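Local atomic coordinates of Lmo0131 protein (Listeria monocytogenes, PDB entry 4Q6J), a protein that is of unknown function but probably hydrolyses the bacterial second messenger cyclic di-GMP, as an EAL-domain phosphodiesterase. Residues Val99-Lys113 with Ile137-Val150. Sequence-based numbering, arbitrary orientation.
Sequences VASSTYMTFLHDYVK and IADKNLRKIKDLGV. With ACY (acetic acid), chain S; ACY (acetic acid), chain C.
V99 meets helix 137-146 with side chain and backbone: its CG1 packs against L142 CG at 3.6 Å, and its carbonyl O takes a hydrogen bond from N141 ND2 (2.7 Å). That bond is fairly straight (158° at the hydrogen), the acceptor close to the amide plane. At A100, in the turn before helix 102-113, the CA atoms come nearest, 4.1 Å from A100 CA to A138 CA. S101 N-caps that helix, its OG accepting from Y104 N and donating to acetic acid, probably from the crystallisation liquor, near the second subunit. S102 OG lies against I137 CG2, and a water bridges this hydroxyl and N141 OD1. A second water, shared with T106, also donates to OD1, so both ends of the amide are held. M105, a selenomethionine, lays CB and CG over N141; bends at chi2 and chi3 then bring CE to I145 CD1 (3.5 Å in one of two conformers). L108 CD2 meets the same methyl, and both residues touch I124 of strand 122-127. With CG anti to N (chi1 168°), the H109 ring reaches L148, whose CD1 sits over one face, 3.9 Å from the centroid, a CH-pi contact; K144 O lies at the ring edge. V112 CG1 closes the row against L148 and V150. These near-parallel helices (5°, axes 9.8 Å apart) lie outside the EAL domain's TIM-like barrel, in successive beta-alpha-beta crossovers that share strand 122-127.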
loop_
_atom_site.group_PDB
_atom_site.type_symbol
_atom_site.label_atom_id
_atom_site.label_comp_id
_atom_site.label_asym_id
_atom_site.label_seq_id
_atom_site.Cartn_x
_atom_site.Cartn_y
_atom_site.Cartn_z
ATOM N N VAL B 99 9.862 -11.803 10.999
ATOM C CA VAL B 99 10.493 -11.281 12.197
ATOM C C VAL B 99 9.464 -11.071 13.318
ATOM O O VAL B 99 9.757 -11.259 14.497
ATOM C CB VAL B 99 11.309 -9.993 11.905
ATOM C CG1 VAL B 99 11.850 -9.394 13.195
ATOM C CG2 VAL B 99 12.458 -10.291 10.928
ATOM N N ALA B 100 8.244 -10.724 12.928
ATOM C CA ALA B 100 7.193 -10.433 13.893
ATOM C C ALA B 100 6.427 -11.673 14.319
ATOM O O ALA B 100 5.531 -11.590 15.153
ATOM C CB ALA B 100 6.240 -9.399 13.341
ATOM N N SER B 101 6.774 -12.813 13.728
ATOM C CA SER B 101 6.206 -14.109 14.100
ATOM C C SER B 101 7.013 -14.777 15.213
ATOM O O SER B 101 8.136 -15.193 15.011
ATOM C CB SER B 101 6.139 -15.056 12.891
ATOM O OG SER B 101 5.828 -16.380 13.283
ATOM N N SER B 102 6.423 -14.891 16.388
ATOM C CA SER B 102 7.123 -15.527 17.475
ATOM C C SER B 102 7.333 -16.977 17.149
ATOM O O SER B 102 8.346 -17.538 17.490
ATOM C CB SER B 102 6.361 -15.384 18.777
ATOM O OG SER B 102 6.262 -14.023 19.087
ATOM N N THR B 103 6.377 -17.581 16.477
ATOM C CA THR B 103 6.501 -18.979 16.169
ATOM C C THR B 103 7.700 -19.233 15.242
ATOM O O THR B 103 8.499 -20.137 15.478
ATOM C CB THR B 103 5.194 -19.506 15.600
ATOM O OG1 THR B 103 4.219 -19.584 16.655
ATOM C CG2 THR B 103 5.401 -20.859 15.023
ATOM N N TYR B 104 7.850 -18.412 14.209
ATOM C CA TYR B 104 9.043 -18.525 13.376
ATOM C C TYR B 104 10.294 -18.152 14.137
ATOM O O TYR B 104 11.287 -18.818 14.039
ATOM C CB TYR B 104 8.988 -17.651 12.123
ATOM C CG TYR B 104 10.260 -17.842 11.336
ATOM C CD1 TYR B 104 10.477 -19.008 10.653
ATOM C CD2 TYR B 104 11.271 -16.880 11.334
ATOM C CE1 TYR B 104 11.639 -19.212 9.962
ATOM C CE2 TYR B 104 12.446 -17.085 10.643
ATOM C CZ TYR B 104 12.627 -18.259 9.970
ATOM O OH TYR B 104 13.794 -18.521 9.290
HETATM N N MSE B 105 10.260 -17.055 14.869
HETATM C CA MSE B 105 11.486 -16.535 15.450
HETATM C C MSE B 105 11.972 -17.412 16.589
HETATM O O MSE B 105 13.130 -17.362 16.989
HETATM C CB MSE B 105 11.316 -15.074 15.877
HETATM C CG MSE B 105 11.215 -14.101 14.676
HETATM SE SE MSE B 105 12.845 -14.037 13.539
HETATM C CE MSE B 105 13.888 -12.828 14.683
ATOM N N THR B 106 11.078 -18.234 17.112
ATOM C CA THR B 106 11.439 -19.190 18.152
ATOM C C THR B 106 12.138 -20.364 17.541
ATOM O O THR B 106 13.171 -20.779 18.011
ATOM C CB THR B 106 10.213 -19.666 18.889
ATOM O OG1 THR B 106 9.826 -18.642 19.809
ATOM C CG2 THR B 106 10.513 -20.949 19.644
ATOM N N PHE B 107 11.592 -20.883 16.457
ATOM C CA PHE B 107 12.324 -21.880 15.702
ATOM C C PHE B 107 13.710 -21.432 15.232
ATOM O O PHE B 107 14.646 -22.221 15.234
ATOM C CB PHE B 107 11.551 -22.310 14.480
ATOM C CG PHE B 107 12.264 -23.341 13.700
ATOM C CD1 PHE B 107 12.495 -24.595 14.255
ATOM C CD2 PHE B 107 12.761 -23.061 12.450
ATOM C CE1 PHE B 107 13.173 -25.561 13.551
ATOM C CE2 PHE B 107 13.415 -24.028 11.746
ATOM C CZ PHE B 107 13.623 -25.274 12.299
ATOM N N LEU B 108 13.814 -20.175 14.802
ATOM C CA LEU B 108 15.066 -19.687 14.264
ATOM C C LEU B 108 16.092 -19.560 15.377
ATOM O O LEU B 108 17.243 -19.917 15.224
ATOM C CB LEU B 108 14.892 -18.346 13.537
ATOM C CG LEU B 108 16.226 -17.746 13.044
ATOM C CD1 LEU B 108 16.914 -18.636 12.041
ATOM C CD2 LEU B 108 16.071 -16.360 12.471
ATOM N N HIS B 109 15.661 -19.031 16.501
ATOM C CA HIS B 109 16.480 -18.947 17.697
ATOM C C HIS B 109 17.001 -20.313 18.106
ATOM O O HIS B 109 18.153 -20.463 18.520
ATOM C CB HIS B 109 15.632 -18.398 18.836
ATOM C CG HIS B 109 16.272 -18.531 20.172
ATOM N ND1 HIS B 109 16.403 -19.741 20.816
ATOM C CD2 HIS B 109 16.808 -17.604 20.995
ATOM C CE1 HIS B 109 17.005 -19.557 21.976
ATOM N NE2 HIS B 109 17.256 -18.268 22.110
ATOM N N ASP B 110 16.126 -21.307 18.027
ATOM C CA ASP B 110 16.469 -22.667 18.411
ATOM C C ASP B 110 17.421 -23.300 17.425
ATOM O O ASP B 110 18.391 -23.953 17.813
ATOM C CB ASP B 110 15.219 -23.511 18.438
ATOM C CG ASP B 110 14.369 -23.229 19.621
ATOM O OD1 ASP B 110 14.680 -22.293 20.388
ATOM O OD2 ASP B 110 13.375 -23.952 19.779
ATOM N N TYR B 111 17.119 -23.138 16.147
ATOM C CA TYR B 111 17.997 -23.630 15.112
ATOM C C TYR B 111 19.392 -22.955 15.173
ATOM O O TYR B 111 20.419 -23.609 15.035
ATOM C CB TYR B 111 17.356 -23.466 13.729
ATOM C CG TYR B 111 18.145 -24.186 12.678
ATOM C CD1 TYR B 111 19.229 -23.582 12.069
ATOM C CD2 TYR B 111 17.837 -25.483 12.328
ATOM C CE1 TYR B 111 19.974 -24.233 11.144
ATOM C CE2 TYR B 111 18.570 -26.153 11.397
ATOM C CZ TYR B 111 19.651 -25.530 10.811
ATOM O OH TYR B 111 20.399 -26.192 9.877
ATOM N N VAL B 112 19.414 -21.649 15.375
ATOM C CA VAL B 112 20.674 -20.930 15.570
ATOM C C VAL B 112 21.461 -21.447 16.783
ATOM O O VAL B 112 22.625 -21.789 16.686
ATOM C CB VAL B 112 20.446 -19.394 15.681
ATOM C CG1 VAL B 112 21.710 -18.696 16.129
ATOM C CG2 VAL B 112 19.988 -18.847 14.339
ATOM N N LYS B 113 20.810 -21.567 17.924
ATOM C CA LYS B 113 21.503 -21.982 19.134
ATOM C C LYS B 113 22.114 -23.367 18.943
ATOM O O LYS B 113 23.207 -23.645 19.384
ATOM C CB LYS B 113 20.527 -21.972 20.309
ATOM C CG LYS B 113 21.137 -22.362 21.643
ATOM C CD LYS B 113 20.147 -22.222 22.778
ATOM C CE LYS B 113 20.885 -21.933 24.069
ATOM N NZ LYS B 113 19.963 -21.611 25.178
ATOM N N ILE B 137 6.319 -6.931 19.458
ATOM C CA ILE B 137 6.571 -8.367 19.293
ATOM C C ILE B 137 7.834 -8.588 18.470
ATOM O O ILE B 137 8.695 -9.378 18.845
ATOM C CB ILE B 137 5.427 -9.110 18.588
ATOM C CG1 ILE B 137 4.084 -8.733 19.203
ATOM C CG2 ILE B 137 5.620 -10.603 18.708
ATOM C CD1 ILE B 137 3.892 -9.278 20.585
ATOM N N ALA B 138 7.944 -7.887 17.350
ATOM C CA ALA B 138 9.143 -7.943 16.544
ATOM C C ALA B 138 10.375 -7.610 17.401
ATOM O O ALA B 138 11.376 -8.310 17.356
ATOM C CB ALA B 138 9.013 -6.993 15.409
ATOM N N ASP B 139 10.278 -6.536 18.180
ATOM C CA ASP B 139 11.345 -6.071 19.049
ATOM C C ASP B 139 11.801 -7.204 19.956
ATOM O O ASP B 139 12.974 -7.529 20.004
ATOM C CB ASP B 139 10.809 -4.902 19.863
ATOM C CG ASP B 139 11.861 -4.235 20.693
ATOM O OD1 ASP B 139 13.065 -4.472 20.443
ATOM O OD2 ASP B 139 11.465 -3.453 21.590
ATOM N N LYS B 140 10.845 -7.836 20.633
ATOM C CA LYS B 140 11.112 -9.015 21.473
ATOM C C LYS B 140 11.710 -10.245 20.774
ATOM O O LYS B 140 12.622 -10.861 21.288
ATOM C CB LYS B 140 9.833 -9.422 22.205
ATOM C CG LYS B 140 10.033 -10.529 23.231
ATOM C CD LYS B 140 9.074 -10.377 24.403
ATOM C CE LYS B 140 9.581 -11.125 25.641
ATOM N NZ LYS B 140 10.778 -10.494 26.305
ATOM N N ASN B 141 11.170 -10.590 19.614
ATOM C CA ASN B 141 11.693 -11.651 18.758
ATOM C C ASN B 141 13.174 -11.458 18.445
ATOM O O ASN B 141 13.972 -12.371 18.601
ATOM C CB ASN B 141 10.883 -11.736 17.455
ATOM C CG ASN B 141 9.563 -12.398 17.656
ATOM O OD1 ASN B 141 9.350 -13.023 18.670
ATOM N ND2 ASN B 141 8.669 -12.273 16.701
ATOM N N LEU B 142 13.504 -10.241 18.022
ATOM C CA LEU B 142 14.857 -9.858 17.702
ATOM C C LEU B 142 15.721 -9.915 18.939
ATOM O O LEU B 142 16.791 -10.496 18.903
ATOM C CB LEU B 142 14.872 -8.463 17.092
ATOM C CG LEU B 142 14.212 -8.452 15.719
ATOM C CD1 LEU B 142 13.961 -7.057 15.243
ATOM C CD2 LEU B 142 15.077 -9.210 14.749
ATOM N N ARG B 143 15.265 -9.316 20.025
ATOM C CA ARG B 143 16.077 -9.236 21.238
ATOM C C ARG B 143 16.525 -10.616 21.691
ATOM O O ARG B 143 17.648 -10.763 22.162
ATOM C CB ARG B 143 15.355 -8.517 22.391
ATOM C CG ARG B 143 15.061 -7.005 22.214
ATOM C CD ARG B 143 14.785 -6.345 23.588
ATOM N NE ARG B 143 13.888 -5.177 23.593
ATOM C CZ ARG B 143 14.259 -3.911 23.384
ATOM N NH1 ARG B 143 13.357 -2.942 23.440
ATOM N NH2 ARG B 143 15.519 -3.611 23.100
ATOM N N LYS B 144 15.673 -11.626 21.510
ATOM C CA LYS B 144 16.003 -12.998 21.908
ATOM C C LYS B 144 17.076 -13.606 21.059
ATOM O O LYS B 144 17.899 -14.381 21.546
ATOM C CB LYS B 144 14.801 -13.907 21.824
ATOM C CG LYS B 144 13.862 -13.717 22.965
ATOM C CD LYS B 144 12.551 -14.406 22.699
ATOM C CE LYS B 144 11.524 -13.986 23.734
ATOM N NZ LYS B 144 10.317 -14.818 23.656
ATOM N N ILE B 145 17.064 -13.290 19.775
ATOM C CA ILE B 145 18.101 -13.815 18.912
ATOM C C ILE B 145 19.382 -13.002 19.129
ATOM O O ILE B 145 20.480 -13.548 19.114
ATOM C CB ILE B 145 17.667 -13.863 17.436
ATOM C CG1 ILE B 145 16.511 -14.851 17.268
ATOM C CG2 ILE B 145 18.800 -14.324 16.552
ATOM C CD1 ILE B 145 16.207 -15.193 15.852
ATOM N N LYS B 146 19.235 -11.704 19.378
ATOM C CA LYS B 146 20.385 -10.864 19.708
ATOM C C LYS B 146 21.078 -11.357 20.986
ATOM O O LYS B 146 22.277 -11.193 21.138
ATOM C CB LYS B 146 19.983 -9.400 19.854
ATOM C CG LYS B 146 19.575 -8.751 18.528
ATOM C CD LYS B 146 19.513 -7.244 18.595
ATOM C CE LYS B 146 20.922 -6.662 18.601
ATOM N NZ LYS B 146 20.935 -5.197 18.384
ATOM N N ASP B 147 20.324 -11.983 21.886
ATOM C CA ASP B 147 20.887 -12.537 23.120
ATOM C C ASP B 147 21.923 -13.613 22.840
ATOM O O ASP B 147 22.686 -13.957 23.719
ATOM C CB ASP B 147 19.810 -13.146 24.015
ATOM C CG ASP B 147 18.860 -12.092 24.643
ATOM O OD1 ASP B 147 19.220 -10.898 24.732
ATOM O OD2 ASP B 147 17.750 -12.483 25.073
ATOM N N LEU B 148 21.942 -14.145 21.623
ATOM C CA LEU B 148 22.895 -15.180 21.257
ATOM C C LEU B 148 24.164 -14.592 20.615
ATOM O O LEU B 148 25.192 -15.261 20.504
ATOM C CB LEU B 148 22.226 -16.199 20.318
ATOM C CG LEU B 148 20.997 -16.947 20.862
ATOM C CD1 LEU B 148 20.208 -17.634 19.743
ATOM C CD2 LEU B 148 21.380 -17.941 21.973
ATOM N N GLY B 149 24.091 -13.342 20.190
ATOM C CA GLY B 149 25.240 -12.677 19.600
ATOM C C GLY B 149 24.985 -12.192 18.190
ATOM O O GLY B 149 25.779 -11.436 17.644
ATOM N N VAL B 150 23.872 -12.648 17.616
ATOM C CA VAL B 150 23.409 -12.307 16.266
ATOM C C VAL B 150 23.176 -10.807 16.073
ATOM O O VAL B 150 22.642 -10.119 16.963
ATOM C CB VAL B 150 22.101 -13.091 15.974
ATOM C CG1 VAL B 150 21.482 -12.741 14.608
ATOM C CG2 VAL B 150 22.372 -14.565 16.052
HETATM C C ACY S . 2.901 -15.185 16.210
HETATM O O ACY S . 3.470 -16.241 16.500
HETATM O OXT ACY S . 1.878 -15.168 15.510
HETATM C CH3 ACY S . 3.464 -13.884 16.683
HETATM C C ACY C . 2.428 -17.283 14.042
HETATM O O ACY C . 2.105 -17.725 15.148
HETATM O OXT ACY C . 3.306 -16.417 13.918
HETATM C CH3 ACY C . 1.732 -17.774 12.813
HETATM O O HOH W 1 8.520 -13.156 21.248
HETATM O O HOH W 2 13.556 -14.928 18.562
HETATM O O HOH W 3 10.532 -15.445 19.734
HETATM O O HOH W 4 18.556 -16.144 23.720
#